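Local structure of flavoredoxin (Desulfovibrio vulgaris str. 'Miyazaki F', 2D5M) at residues Arg27-Met31 against Gly87-Phe93; Leu16-Thr21 against Ala65-Pro71; Gly103-Asp107 against Met139-Val143; Ile156-Pro161 against Tyr172-Glu176. The protein binds flavin mononucleotide and probably carries electrons, as a dimeric flavoprotein with a flavin reductase-like, FMN-binding beta-barrel domain. One frame throughout, in Å; residues are numbered along the deposited sequence. Where two conformers were deposited one is given.

Contact 1 (Arg27-Met31 against Gly87-Phe93). With FMN (flavin mononucleotide), chain E.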
loop_
_atom_site.group_PDB
_atom_site.type_symbol
_atom_site.label_atom_id
_atom_site.label_comp_id
_atom_site.label_asym_id
_atom_site.label_seq_id
_atom_site.Cartn_x
_atom_site.Cartn_y
_atom_site.Cartn_z
ATOM N N ARG A 27 3.930 -19.913 20.384
ATOM C CA ARG A 27 4.858 -20.088 19.277
ATOM C C ARG A 27 4.816 -18.856 18.381
ATOM O O ARG A 27 3.727 -18.450 17.951
ATOM C CB ARG A 27 4.482 -21.345 18.457
ATOM C CG ARG A 27 4.438 -22.606 19.266
ATOM C CD ARG A 27 3.865 -23.813 18.574
ATOM N NE ARG A 27 4.418 -24.075 17.260
ATOM C CZ ARG A 27 3.863 -23.918 16.049
ATOM N NH1 ARG A 27 2.634 -23.479 15.866
ATOM N NH2 ARG A 27 4.564 -24.240 14.955
ATOM N N PRO A 28 5.945 -18.233 18.082
ATOM C CA PRO A 28 5.960 -17.046 17.253
ATOM C C PRO A 28 5.852 -17.376 15.779
ATOM O O PRO A 28 6.385 -18.382 15.311
ATOM C CB PRO A 28 7.313 -16.404 17.584
ATOM C CG PRO A 28 8.193 -17.583 17.813
ATOM C CD PRO A 28 7.338 -18.586 18.552
ATOM N N ASN A 29 5.197 -16.496 15.023
ATOM C CA ASN A 29 5.000 -16.693 13.594
ATOM C C ASN A 29 5.106 -15.361 12.846
ATOM O O ASN A 29 4.948 -14.299 13.436
ATOM C CB ASN A 29 3.625 -17.284 13.336
ATOM C CG ASN A 29 3.469 -17.907 11.953
ATOM O OD1 ASN A 29 4.458 -18.344 11.340
ATOM N ND2 ASN A 29 2.228 -17.986 11.486
ATOM N N ILE A 30 5.388 -15.484 11.554
ATOM C CA ILE A 30 5.344 -14.397 10.617
ATOM C C ILE A 30 4.769 -14.934 9.320
ATOM O O ILE A 30 5.086 -16.065 8.925
ATOM C CB ILE A 30 6.736 -13.779 10.319
ATOM C CG1 ILE A 30 7.858 -14.833 10.297
ATOM C CG2 ILE A 30 7.015 -12.621 11.274
ATOM C CD1 ILE A 30 9.229 -14.352 9.830
ATOM N N MET A 31 3.961 -14.104 8.648
ATOM C CA MET A 31 3.480 -14.366 7.293
ATOM C C MET A 31 3.653 -13.118 6.474
ATOM O O MET A 31 3.748 -12.020 7.011
ATOM C CB MET A 31 2.045 -14.885 7.256
ATOM C CG MET A 31 1.032 -13.950 7.892
ATOM S SD MET A 31 0.493 -12.594 6.843
ATOM C CE MET A 31 -0.633 -13.408 5.709
ATOM N N GLY A 87 3.013 -21.549 9.360
ATOM C CA GLY A 87 3.472 -21.765 10.709
ATOM C C GLY A 87 2.626 -22.695 11.548
ATOM O O GLY A 87 2.945 -22.897 12.713
ATOM N N GLU A 88 1.591 -23.281 10.990
ATOM C CA GLU A 88 0.733 -24.170 11.787
ATOM C C GLU A 88 1.553 -25.256 12.488
ATOM O O GLU A 88 1.329 -25.528 13.683
ATOM C CB GLU A 88 -0.354 -24.759 10.912
ATOM C CG GLU A 88 -1.325 -25.646 11.679
ATOM C CD GLU A 88 -2.326 -26.398 10.829
ATOM O OE1 GLU A 88 -2.348 -26.292 9.589
ATOM O OE2 GLU A 88 -3.097 -27.136 11.460
ATOM N N ASN A 89 2.505 -25.852 11.742
ATOM C CA ASN A 89 3.325 -26.920 12.282
ATOM C C ASN A 89 4.811 -26.685 12.024
ATOM O O ASN A 89 5.566 -27.615 11.879
ATOM C CB ASN A 89 2.870 -28.280 11.786
ATOM C CG ASN A 89 1.596 -28.747 12.510
ATOM O OD1 ASN A 89 1.611 -29.073 13.705
ATOM N ND2 ASN A 89 0.513 -28.797 11.785
ATOM N N GLU A 90 5.231 -25.419 11.991
ATOM C CA GLU A 90 6.615 -25.037 11.764
ATOM C C GLU A 90 6.892 -23.713 12.467
ATOM O O GLU A 90 6.075 -22.791 12.346
ATOM C CB GLU A 90 6.875 -24.851 10.274
ATOM C CG GLU A 90 8.284 -24.354 10.002
ATOM C CD GLU A 90 8.643 -24.203 8.540
ATOM O OE1 GLU A 90 8.087 -24.837 7.641
ATOM O OE2 GLU A 90 9.630 -23.450 8.319
ATOM N N ASP A 91 8.020 -23.630 13.141
ATOM C CA ASP A 91 8.524 -22.359 13.678
ATOM C C ASP A 91 9.421 -21.762 12.599
ATOM O O ASP A 91 10.564 -22.162 12.409
ATOM C CB ASP A 91 9.281 -22.609 14.990
ATOM C CG ASP A 91 9.800 -21.328 15.610
ATOM O OD1 ASP A 91 10.018 -20.335 14.884
ATOM O OD2 ASP A 91 10.002 -21.329 16.860
ATOM N N LYS A 92 8.878 -20.756 11.914
ATOM C CA LYS A 92 9.597 -20.111 10.837
ATOM C C LYS A 92 10.768 -19.291 11.316
ATOM O O LYS A 92 11.731 -19.082 10.572
ATOM C CB LYS A 92 8.660 -19.215 10.022
ATOM C CG LYS A 92 7.527 -19.885 9.345
ATOM C CD LYS A 92 6.686 -18.892 8.539
ATOM C CE LYS A 92 5.276 -19.380 8.436
ATOM N NZ LYS A 92 4.360 -18.442 7.774
ATOM N N PHE A 93 10.703 -18.773 12.560
ATOM C CA PHE A 93 11.866 -18.061 13.094
ATOM C C PHE A 93 13.048 -19.014 13.222
ATOM O O PHE A 93 14.195 -18.665 12.893
ATOM C CB PHE A 93 11.547 -17.423 14.444
ATOM C CG PHE A 93 10.684 -16.176 14.339
ATOM C CD1 PHE A 93 11.300 -14.933 14.253
ATOM C CD2 PHE A 93 9.305 -16.248 14.338
ATOM C CE1 PHE A 93 10.552 -13.778 14.177
ATOM C CE2 PHE A 93 8.554 -15.063 14.255
ATOM C CZ PHE A 93 9.183 -13.846 14.208
HETATM N N1 FMN E . -1.876 -13.996 2.339
HETATM C C2 FMN E . -2.917 -13.264 2.849
HETATM O O2 FMN E . -3.850 -13.820 3.445
HETATM N N3 FMN E . -2.923 -11.886 2.652
HETATM C C4 FMN E . -1.977 -11.177 1.947
HETATM O O4 FMN E . -2.072 -9.938 1.819
HETATM C C4A FMN E . -0.925 -11.943 1.373
HETATM N N5 FMN E . 0.011 -11.320 0.617
HETATM C C5A FMN E . 1.083 -12.088 0.236
HETATM C C6 FMN E . 2.098 -11.457 -0.535
HETATM C C7 FMN E . 3.249 -12.113 -0.943
HETATM C C7M FMN E . 4.298 -11.447 -1.804
HETATM C C8 FMN E . 3.412 -13.485 -0.520
HETATM C C8M FMN E . 4.704 -14.205 -0.870
HETATM C C9 FMN E . 2.398 -14.130 0.167
HETATM C C9A FMN E . 1.248 -13.466 0.558
HETATM N N10 FMN E . 0.171 -14.081 1.233
HETATM C C10 FMN E . -0.883 -13.330 1.693
HETATM C "C1'" FMN E . 0.218 -15.542 1.521
HETATM C "C2'" FMN E . 0.603 -15.848 2.967
HETATM O "O2'" FMN E . 1.764 -15.123 3.391
HETATM C "C3'" FMN E . 0.900 -17.347 3.079
HETATM O "O3'" FMN E . -0.359 -18.036 2.899
HETATM C "C4'" FMN E . 1.554 -17.764 4.388
HETATM O "O4'" FMN E . 2.076 -19.102 4.164
HETATM C "C5'" FMN E . 0.628 -17.783 5.553
HETATM O "O5'" FMN E . 1.393 -18.225 6.721
HETATM P P FMN E . 0.656 -18.718 8.066
HETATM O O1P FMN E . -0.251 -19.903 7.703
HETATM O O2P FMN E . -0.153 -17.594 8.667
HETATM O O3P FMN E . 1.855 -19.127 8.901
HETATM O O HOH W 1 6.465 -19.605 12.815
#
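Gly87 opens segment 87-93, a loop running into helix 92-96, with both backbone polar groups in use. Its N donates to FMN O3P (2.7 Å, 162°), while its O accepts from NH1 and NH2 of Arg27 (3.2 and 3.1 Å), lying near the guanidinium plane; Arg27 NH1 also forms a salt bridge with Asp23. An ideal CB on Gly87 would fall 2.3 Å from Asn29 OD1, so the close approach to the strand depends on the missing side chain. Glu88 and Asn89 point their CB atoms away, and Glu90 OE2 hydrogen-bonds Ser95 OG and Tyr81 OH. Asp91 is the helix N-cap: its OD1 accepts from Phe93 N only weakly (2.9 Å, 116°) and also from Ala94 N. Lys92 crosses to the strand, where NZ donates to Ile30 O (2.7 Å) and to FMN O3P (2.8 Å). With Asn29 ND2 to O3P (2.9 Å, 175°), three donors from the two segments converge on one phosphate oxygen, the geometry of an FMN phosphate site. Water 1 links Lys92 N to Pro28 O and Asn29 OD1, each at 2.8 Å. Phe93 CZ meets Ile30 CG2 at 3.8 Å, and its CE2 meets Pro28 CB at 3.8 Å. Beyond the two segments, strand 28-41 pairs with strand 14-22, helix 55-63 touches Arg27, Asn29 and Met31, and Val111 of strand 109-111 packs on Ile30 and Phe93.

Contact 2 (Leu16-Thr21 against Ala65-Pro71)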
loop_
_atom_site.group_PDB
_atom_site.type_symbol
_atom_site.label_atom_id
_atom_site.label_comp_id
_atom_site.label_asym_id
_atom_site.label_seq_id
_atom_site.Cartn_x
_atom_site.Cartn_y
_atom_site.Cartn_z
ATOM N N LEU A 16 5.324 -5.240 1.387
ATOM C CA LEU A 16 5.659 -6.596 1.787
ATOM C C LEU A 16 5.810 -6.577 3.297
ATOM O O LEU A 16 6.906 -6.430 3.849
ATOM C CB LEU A 16 6.947 -7.128 1.085
ATOM C CG LEU A 16 7.315 -8.589 1.401
ATOM C CD1 LEU A 16 6.233 -9.520 0.921
ATOM C CD2 LEU A 16 8.674 -8.938 0.808
ATOM N N PHE A 17 4.681 -6.659 3.989
ATOM C CA PHE A 17 4.649 -6.663 5.437
ATOM C C PHE A 17 4.783 -8.086 5.975
ATOM O O PHE A 17 4.065 -8.962 5.555
ATOM C CB PHE A 17 3.313 -6.101 5.905
ATOM C CG PHE A 17 3.105 -4.601 5.613
ATOM C CD1 PHE A 17 1.801 -4.105 5.612
ATOM C CD2 PHE A 17 4.141 -3.699 5.365
ATOM C CE1 PHE A 17 1.494 -2.779 5.428
ATOM C CE2 PHE A 17 3.816 -2.331 5.188
ATOM C CZ PHE A 17 2.521 -1.862 5.231
ATOM N N LEU A 18 5.633 -8.284 6.985
ATOM C CA LEU A 18 5.620 -9.543 7.690
ATOM C C LEU A 18 4.791 -9.382 8.971
ATOM O O LEU A 18 5.161 -8.642 9.903
ATOM C CB LEU A 18 6.982 -10.098 8.022
ATOM C CG LEU A 18 7.708 -10.670 6.783
ATOM C CD1 LEU A 18 8.140 -9.537 5.871
ATOM C CD2 LEU A 18 8.833 -11.595 7.235
ATOM N N VAL A 19 3.637 -10.033 9.001
ATOM C CA VAL A 19 2.678 -9.940 10.097
ATOM C C VAL A 19 3.054 -10.961 11.133
ATOM O O VAL A 19 3.086 -12.173 10.847
ATOM C CB VAL A 19 1.254 -10.182 9.580
ATOM C CG1 VAL A 19 0.281 -10.131 10.736
ATOM C CG2 VAL A 19 0.851 -9.138 8.528
ATOM N N GLY A 20 3.383 -10.485 12.339
ATOM C CA GLY A 20 3.911 -11.327 13.425
ATOM C C GLY A 20 2.862 -11.560 14.479
ATOM O O GLY A 20 2.138 -10.638 14.888
ATOM N N THR A 21 2.776 -12.787 14.987
ATOM C CA THR A 21 1.811 -13.199 15.987
ATOM C C THR A 21 2.379 -14.306 16.890
ATOM O O THR A 21 3.398 -14.917 16.575
ATOM C CB THR A 21 0.542 -13.770 15.330
ATOM O OG1 THR A 21 0.883 -14.878 14.491
ATOM C CG2 THR A 21 -0.273 -12.725 14.565
ATOM N N ALA A 65 -3.795 -8.946 18.679
ATOM C CA ALA A 65 -2.563 -8.203 18.567
ATOM C C ALA A 65 -1.712 -8.819 17.458
ATOM O O ALA A 65 -1.736 -10.029 17.263
ATOM C CB ALA A 65 -1.771 -8.294 19.872
ATOM N N PHE A 66 -0.945 -7.961 16.774
ATOM C CA PHE A 66 -0.027 -8.427 15.771
ATOM C C PHE A 66 1.016 -7.320 15.566
ATOM O O PHE A 66 0.811 -6.175 15.963
ATOM C CB PHE A 66 -0.705 -8.775 14.453
ATOM C CG PHE A 66 -1.505 -7.679 13.767
ATOM C CD1 PHE A 66 -0.912 -6.945 12.725
ATOM C CD2 PHE A 66 -2.805 -7.411 14.087
ATOM C CE1 PHE A 66 -1.660 -5.997 12.037
ATOM C CE2 PHE A 66 -3.533 -6.408 13.436
ATOM C CZ PHE A 66 -2.966 -5.698 12.397
ATOM N N THR A 67 2.125 -7.689 14.953
ATOM C CA THR A 67 3.109 -6.734 14.540
ATOM C C THR A 67 3.225 -6.754 13.010
ATOM O O THR A 67 2.793 -7.696 12.373
ATOM C CB THR A 67 4.508 -7.026 15.132
ATOM O OG1 THR A 67 4.948 -8.244 14.562
ATOM C CG2 THR A 67 4.456 -7.076 16.634
ATOM N N ILE A 68 3.838 -5.695 12.466
ATOM C CA ILE A 68 4.298 -5.641 11.095
ATOM C C ILE A 68 5.781 -5.332 11.144
ATOM O O ILE A 68 6.185 -4.307 11.650
ATOM C CB ILE A 68 3.497 -4.627 10.278
ATOM C CG1 ILE A 68 2.075 -5.160 10.035
ATOM C CG2 ILE A 68 4.237 -4.284 8.958
ATOM C CD1 ILE A 68 1.108 -4.148 9.484
ATOM N N SER A 69 6.556 -6.231 10.564
ATOM C CA SER A 69 7.989 -6.009 10.415
ATOM C C SER A 69 8.278 -5.803 8.935
ATOM O O SER A 69 7.766 -6.529 8.078
ATOM C CB SER A 69 8.780 -7.203 10.957
ATOM O OG SER A 69 8.527 -7.455 12.308
ATOM N N ILE A 70 9.101 -4.790 8.635
ATOM C CA ILE A 70 9.361 -4.400 7.245
ATOM C C ILE A 70 10.761 -4.899 6.877
ATOM O O ILE A 70 11.727 -4.459 7.470
ATOM C CB ILE A 70 9.197 -2.900 7.092
ATOM C CG1 ILE A 70 7.738 -2.523 7.403
ATOM C CG2 ILE A 70 9.608 -2.431 5.719
ATOM C CD1 ILE A 70 7.222 -1.186 7.184
ATOM N N PRO A 71 10.846 -5.841 5.924
ATOM C CA PRO A 71 12.179 -6.395 5.583
ATOM C C PRO A 71 12.961 -5.353 4.760
ATOM O O PRO A 71 12.403 -4.624 3.933
ATOM C CB PRO A 71 11.875 -7.590 4.719
ATOM C CG PRO A 71 10.555 -7.249 4.101
ATOM C CD PRO A 71 9.771 -6.441 5.145
HETATM O O HOH W 2 6.352 -9.019 12.400
#
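Strands 17-21 and 65-70 run antiparallel, their short axes 4.4 Å apart at closest approach and 148° between directions. Leu18 with Ser69 and Gly20 with Thr67 are hydrogen-bonded pairs: Leu18 N to Ser69 O is 3.0 Å, Gly20 N to Thr67 O is 2.9 Å, both are reciprocated, and all four angles exceed 160°. Val19 and Ile68 form the non-hydrogen-bonded pair between them. On the face of these two residues, Ile68 CG2 makes a CH-pi contact 4.0 Å from the Phe17 ring centroid. Tyr12 of the second subunit packs on Phe17 and Ile70, while Leu16 touches FMN. Across the sheet, Leu18 CD1 meets Pro71 CD at 3.6 Å, and an ideal CB on Gly20 would clash with Thr67 OG1 at 2.5 Å. Water 2 joins Leu18 O (2.8 Å), Thr67 OG1 and Ser69 OG (both 2.7 Å); those hydroxyls also bond Pro109 and Val111. The chemistry thus implies a buried part of the barrel sheet, apolar on the Ile68 face and partly polar on the Ser69 face.

Contact 3 (Gly103-Asp107 against Met139-Val143)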
loop_
_atom_site.group_PDB
_atom_site.type_symbol
_atom_site.label_atom_id
_atom_site.label_comp_id
_atom_site.label_asym_id
_atom_site.label_seq_id
_atom_site.Cartn_x
_atom_site.Cartn_y
_atom_site.Cartn_z
ATOM N N GLY A 103 6.872 -7.834 21.474
ATOM C CA GLY A 103 6.407 -6.472 21.514
ATOM C C GLY A 103 6.460 -5.896 22.910
ATOM O O GLY A 103 6.274 -6.603 23.890
ATOM N N GLU A 104 6.727 -4.597 22.958
ATOM C CA GLU A 104 6.741 -3.880 24.241
ATOM C C GLU A 104 5.360 -3.442 24.642
ATOM O O GLU A 104 5.132 -3.205 25.850
ATOM C CB GLU A 104 7.729 -2.699 24.142
ATOM C CG GLU A 104 9.169 -3.227 23.993
ATOM C CD GLU A 104 10.159 -2.074 23.842
ATOM O OE1 GLU A 104 9.764 -1.092 23.119
ATOM O OE2 GLU A 104 11.274 -2.060 24.424
ATOM N N HIS A 105 4.457 -3.253 23.678
ATOM C CA HIS A 105 3.154 -2.684 23.891
ATOM C C HIS A 105 2.014 -3.659 23.586
ATOM O O HIS A 105 0.889 -3.433 24.020
ATOM C CB HIS A 105 2.968 -1.416 23.036
ATOM C CG HIS A 105 4.014 -0.391 23.300
ATOM N ND1 HIS A 105 3.933 0.539 24.292
ATOM C CD2 HIS A 105 5.227 -0.216 22.669
ATOM C CE1 HIS A 105 5.060 1.249 24.231
ATOM N NE2 HIS A 105 5.856 0.823 23.280
ATOM N N VAL A 106 2.278 -4.689 22.787
ATOM C CA VAL A 106 1.216 -5.618 22.313
ATOM C C VAL A 106 1.756 -7.048 22.426
ATOM O O VAL A 106 2.966 -7.263 22.398
ATOM C CB VAL A 106 0.699 -5.329 20.898
ATOM C CG1 VAL A 106 0.366 -3.836 20.714
ATOM C CG2 VAL A 106 1.706 -5.755 19.838
ATOM N N ASP A 107 0.778 -7.941 22.493
ATOM C CA ASP A 107 1.032 -9.384 22.678
ATOM C C ASP A 107 1.338 -10.101 21.368
ATOM O O ASP A 107 0.530 -10.915 20.861
ATOM C CB ASP A 107 -0.175 -10.002 23.351
ATOM C CG ASP A 107 0.068 -11.432 23.778
ATOM O OD1 ASP A 107 1.252 -11.841 23.896
ATOM O OD2 ASP A 107 -0.955 -12.121 24.019
ATOM N N MET A 139 0.381 1.151 17.871
ATOM C CA MET A 139 0.746 1.505 19.228
ATOM C C MET A 139 2.155 2.035 19.307
ATOM O O MET A 139 2.481 2.826 20.229
ATOM C CB MET A 139 0.529 0.306 20.184
ATOM C CG MET A 139 -0.825 -0.329 20.087
ATOM S SD MET A 139 -2.245 0.789 20.175
ATOM C CE MET A 139 -2.102 1.322 21.860
ATOM N N ASP A 140 3.046 1.598 18.407
ATOM C CA ASP A 140 4.431 2.043 18.374
ATOM C C ASP A 140 5.017 1.666 17.054
ATOM O O ASP A 140 4.692 0.642 16.466
ATOM C CB ASP A 140 5.260 1.375 19.490
ATOM C CG ASP A 140 6.583 2.042 19.759
ATOM O OD1 ASP A 140 6.715 3.264 19.529
ATOM O OD2 ASP A 140 7.517 1.375 20.238
ATOM N N VAL A 141 5.907 2.501 16.566
ATOM C CA VAL A 141 6.762 2.226 15.413
ATOM C C VAL A 141 8.220 2.308 15.893
ATOM O O VAL A 141 8.632 3.321 16.461
ATOM C CB VAL A 141 6.499 3.252 14.304
ATOM C CG1 VAL A 141 7.467 2.969 13.141
ATOM C CG2 VAL A 141 5.043 3.273 13.876
ATOM N N LYS A 142 8.964 1.240 15.704
ATOM C CA LYS A 142 10.336 1.100 16.133
ATOM C C LYS A 142 11.244 1.013 14.924
ATOM O O LYS A 142 10.981 0.232 14.010
ATOM C CB LYS A 142 10.544 -0.155 17.012
ATOM C CG LYS A 142 9.990 -0.004 18.432
ATOM C CD LYS A 142 10.507 -1.167 19.280
ATOM C CE LYS A 142 9.397 -1.943 19.914
ATOM N NZ LYS A 142 8.520 -1.096 20.773
ATOM N N VAL A 143 12.305 1.784 14.943
ATOM C CA VAL A 143 13.245 1.826 13.788
ATOM C C VAL A 143 14.643 1.749 14.313
ATOM O O VAL A 143 15.014 2.396 15.281
ATOM C CB VAL A 143 12.991 3.092 12.975
ATOM C CG1 VAL A 143 13.984 3.158 11.808
ATOM C CG2 VAL A 143 11.566 3.164 12.447
#
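A lysine held between two carboxylates is the striking feature here: Lys142 NZ lies 2.7 Å from Glu104 OE1 and 2.7 Å from Asp140 OD2, forming a salt-bridge network. It joins the loop between strands 100-102 and 109-111 to strand 133-144 of the main antiparallel sheet, at a classic beta bulge where Met139 and Asp140 both face Glu119. That glutamate adds a further salt bridge to Lys142 and accepts from the backbone N of Glu104 and His105, tying the loop to the bulged strand pair. The two acidic groups, Glu104 OE1 and Asp140 OD2, are 4.4 Å apart, a like-charge approach offset by the ammonium they share. Asp140 OD1 turns to Ser4 of the second subunit, and Lys142 and Val143 pair with a strand of that subunit, so the sheet continues through the interface. His105 flanks the network with Lys142 NZ near its ring plane, 3.9 Å from His105 CD2. Apolar packing marks the other end of the contact, where Val106 CG1 lies 3.8 Å from Met139 CG.

Contact 4 (Ile156-Pro161 against Tyr172-Glu176)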
loop_
_atom_site.group_PDB
_atom_site.type_symbol
_atom_site.label_atom_id
_atom_site.label_comp_id
_atom_site.label_asym_id
_atom_site.label_seq_id
_atom_site.Cartn_x
_atom_site.Cartn_y
_atom_site.Cartn_z
ATOM N N ILE A 156 14.167 6.389 4.349
ATOM C CA ILE A 156 13.657 5.224 3.669
ATOM C C ILE A 156 14.719 4.445 2.908
ATOM O O ILE A 156 14.630 3.225 2.779
ATOM C CB ILE A 156 12.508 5.632 2.692
ATOM C CG1 ILE A 156 11.713 4.406 2.234
ATOM C CG2 ILE A 156 13.026 6.491 1.569
ATOM C CD1 ILE A 156 10.485 4.796 1.475
ATOM N N ASN A 157 15.741 5.101 2.383
ATOM C CA ASN A 157 16.791 4.340 1.699
ATOM C C ASN A 157 17.682 3.552 2.664
ATOM O O ASN A 157 18.260 2.535 2.245
ATOM C CB ASN A 157 17.647 5.292 0.879
ATOM C CG ASN A 157 16.991 5.861 -0.326
ATOM O OD1 ASN A 157 17.044 7.097 -0.508
ATOM N ND2 ASN A 157 16.339 5.015 -1.157
ATOM N N LYS A 158 17.809 3.987 3.918
ATOM C CA LYS A 158 18.515 3.199 4.914
ATOM C C LYS A 158 17.661 2.053 5.412
ATOM O O LYS A 158 18.152 0.906 5.566
ATOM C CB LYS A 158 18.966 4.079 6.092
ATOM C CG LYS A 158 20.072 5.059 5.664
ATOM C CD LYS A 158 20.439 5.995 6.794
ATOM C CE LYS A 158 21.752 6.736 6.596
ATOM N NZ LYS A 158 22.145 7.334 7.921
ATOM N N VAL A 159 16.367 2.304 5.655
ATOM C CA VAL A 159 15.444 1.205 5.942
ATOM C C VAL A 159 15.488 0.161 4.821
ATOM O O VAL A 159 15.538 -1.064 5.046
ATOM C CB VAL A 159 14.023 1.720 6.191
ATOM C CG1 VAL A 159 13.051 0.578 6.373
ATOM C CG2 VAL A 159 14.002 2.616 7.424
ATOM N N ASP A 160 15.442 0.665 3.597
ATOM C CA ASP A 160 15.570 -0.130 2.403
ATOM C C ASP A 160 14.477 -1.196 2.284
ATOM O O ASP A 160 14.749 -2.381 2.052
ATOM C CB ASP A 160 16.965 -0.782 2.373
ATOM C CG ASP A 160 17.294 -1.404 1.066
ATOM O OD1 ASP A 160 17.922 -2.508 1.048
ATOM O OD2 ASP A 160 16.969 -0.794 0.009
ATOM N N PRO A 161 13.225 -0.779 2.370
ATOM C CA PRO A 161 12.106 -1.734 2.370
ATOM C C PRO A 161 11.849 -2.367 1.002
ATOM O O PRO A 161 12.200 -1.831 -0.047
ATOM C CB PRO A 161 10.915 -0.829 2.733
ATOM C CG PRO A 161 11.259 0.498 2.130
ATOM C CD PRO A 161 12.746 0.625 2.337
ATOM N N TYR A 172 11.086 -5.534 -5.590
ATOM C CA TYR A 172 11.891 -4.373 -5.969
ATOM C C TYR A 172 12.313 -3.586 -4.752
ATOM O O TYR A 172 11.650 -3.592 -3.722
ATOM C CB TYR A 172 11.087 -3.443 -6.940
ATOM C CG TYR A 172 11.043 -4.027 -8.334
ATOM C CD1 TYR A 172 11.895 -3.573 -9.303
ATOM C CD2 TYR A 172 10.162 -5.040 -8.669
ATOM C CE1 TYR A 172 11.867 -4.111 -10.570
ATOM C CE2 TYR A 172 10.137 -5.608 -9.899
ATOM C CZ TYR A 172 11.004 -5.135 -10.873
ATOM O OH TYR A 172 10.975 -5.704 -12.113
ATOM N N ALA A 173 13.439 -2.860 -4.842
ATOM C CA ALA A 173 13.885 -1.892 -3.882
ATOM C C ALA A 173 13.262 -0.520 -4.149
ATOM O O ALA A 173 12.761 -0.262 -5.252
ATOM C CB ALA A 173 15.404 -1.748 -3.897
ATOM N N VAL A 174 13.323 0.315 -3.158
ATOM C CA VAL A 174 13.054 1.749 -3.283
ATOM C C VAL A 174 14.271 2.407 -3.895
ATOM O O VAL A 174 15.404 2.114 -3.560
ATOM C CB VAL A 174 12.703 2.404 -1.916
ATOM C CG1 VAL A 174 12.517 3.890 -2.070
ATOM C CG2 VAL A 174 11.478 1.768 -1.307
ATOM N N GLY A 175 13.996 3.330 -4.829
ATOM C CA GLY A 175 14.996 4.125 -5.493
ATOM C C GLY A 175 15.187 5.499 -4.939
ATOM O O GLY A 175 15.134 5.720 -3.721
ATOM N N GLU A 176 15.449 6.434 -5.819
ATOM C CA GLU A 176 15.895 7.753 -5.387
ATOM C C GLU A 176 14.751 8.683 -4.987
ATOM O O GLU A 176 13.617 8.578 -5.438
ATOM C CB GLU A 176 16.729 8.427 -6.485
ATOM C CG GLU A 176 15.811 8.554 -7.700
ATOM C CD GLU A 176 16.129 7.487 -8.755
ATOM O OE1 GLU A 176 16.453 7.999 -9.866
ATOM O OE2 GLU A 176 16.042 6.258 -8.462
HETATM O O HOH W 3 16.550 2.124 -1.044
HETATM O O HOH W 4 14.350 -0.389 -0.649
#
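One direct hydrogen bond spans this contact: Asn157 ND2 donates to Gly175 O at 2.9 Å with an angle of 167°. The CB of Asn157 points sideways, yet its amide end swings in to reach the strand.

Two waters supply further polar links. Water 3 accepts from Asn157 ND2 (2.9 Å) and lies 2.8 Å from Val174 O and 3.1 Å from Asp160 OD2. Water 4 accepts from Val174 N (2.8 Å) and lies 2.7 Å from both Asp160 OD2 and Pro161 O. The nearest CA pairs, Asp160 with Val174 and Pro161 with Ala173, are each 6.5 Å apart, and the waters fill in between backbones that make no direct hydrogen bond here. Asp160 leaves the helix with positive phi (60°) after its N closes a 2.8 Å bond to Ile156 O; its OD1 forms a salt bridge with Arg73.

Apolar packing centres on Val174, whose CB points toward the helix: Val174 CG2 meets Pro161 CG at 3.7 Å, and Val174 CG1 meets Ile156 CD1 at 4.2 Å.

The arrangement joins helix 156-159 to strand 170-180, the second strand of the hairpin whose first strand, 162-165, follows Pro161. Tyr172 of the second subunit packs on Ile156 and Asn157, Tyr172 of this chain pairs with a strand of that subunit, and Arg73 of the second subunit forms a salt bridge with Glu176.

All four contacts reach the same eight-stranded antiparallel sheet. Contacts 1 and 2 interleave along the chain, with centres 12 Å apart; strands 14-22 and 28-41 are adjacent, and Met31 O lies 2.8 Å from Val19 N, a probable hydrogen bond. Contact 2, 4 Å from the chain centre, touches both later contacts: Ala65 CB is 3.6 Å from Asp107 O of contact 3, and Ile70 CG2 3.6 Å from Pro161 CB of contact 4. Contacts 3 and 4 follow in series, centres 22 Å apart. Contact 1 binds the FMN phosphate, contacts 3 and 4 meet the second subunit, and contact 2 does both (Leu16 at FMN, Phe17 and Ile70 at the interface), so one sheet connects the two sites.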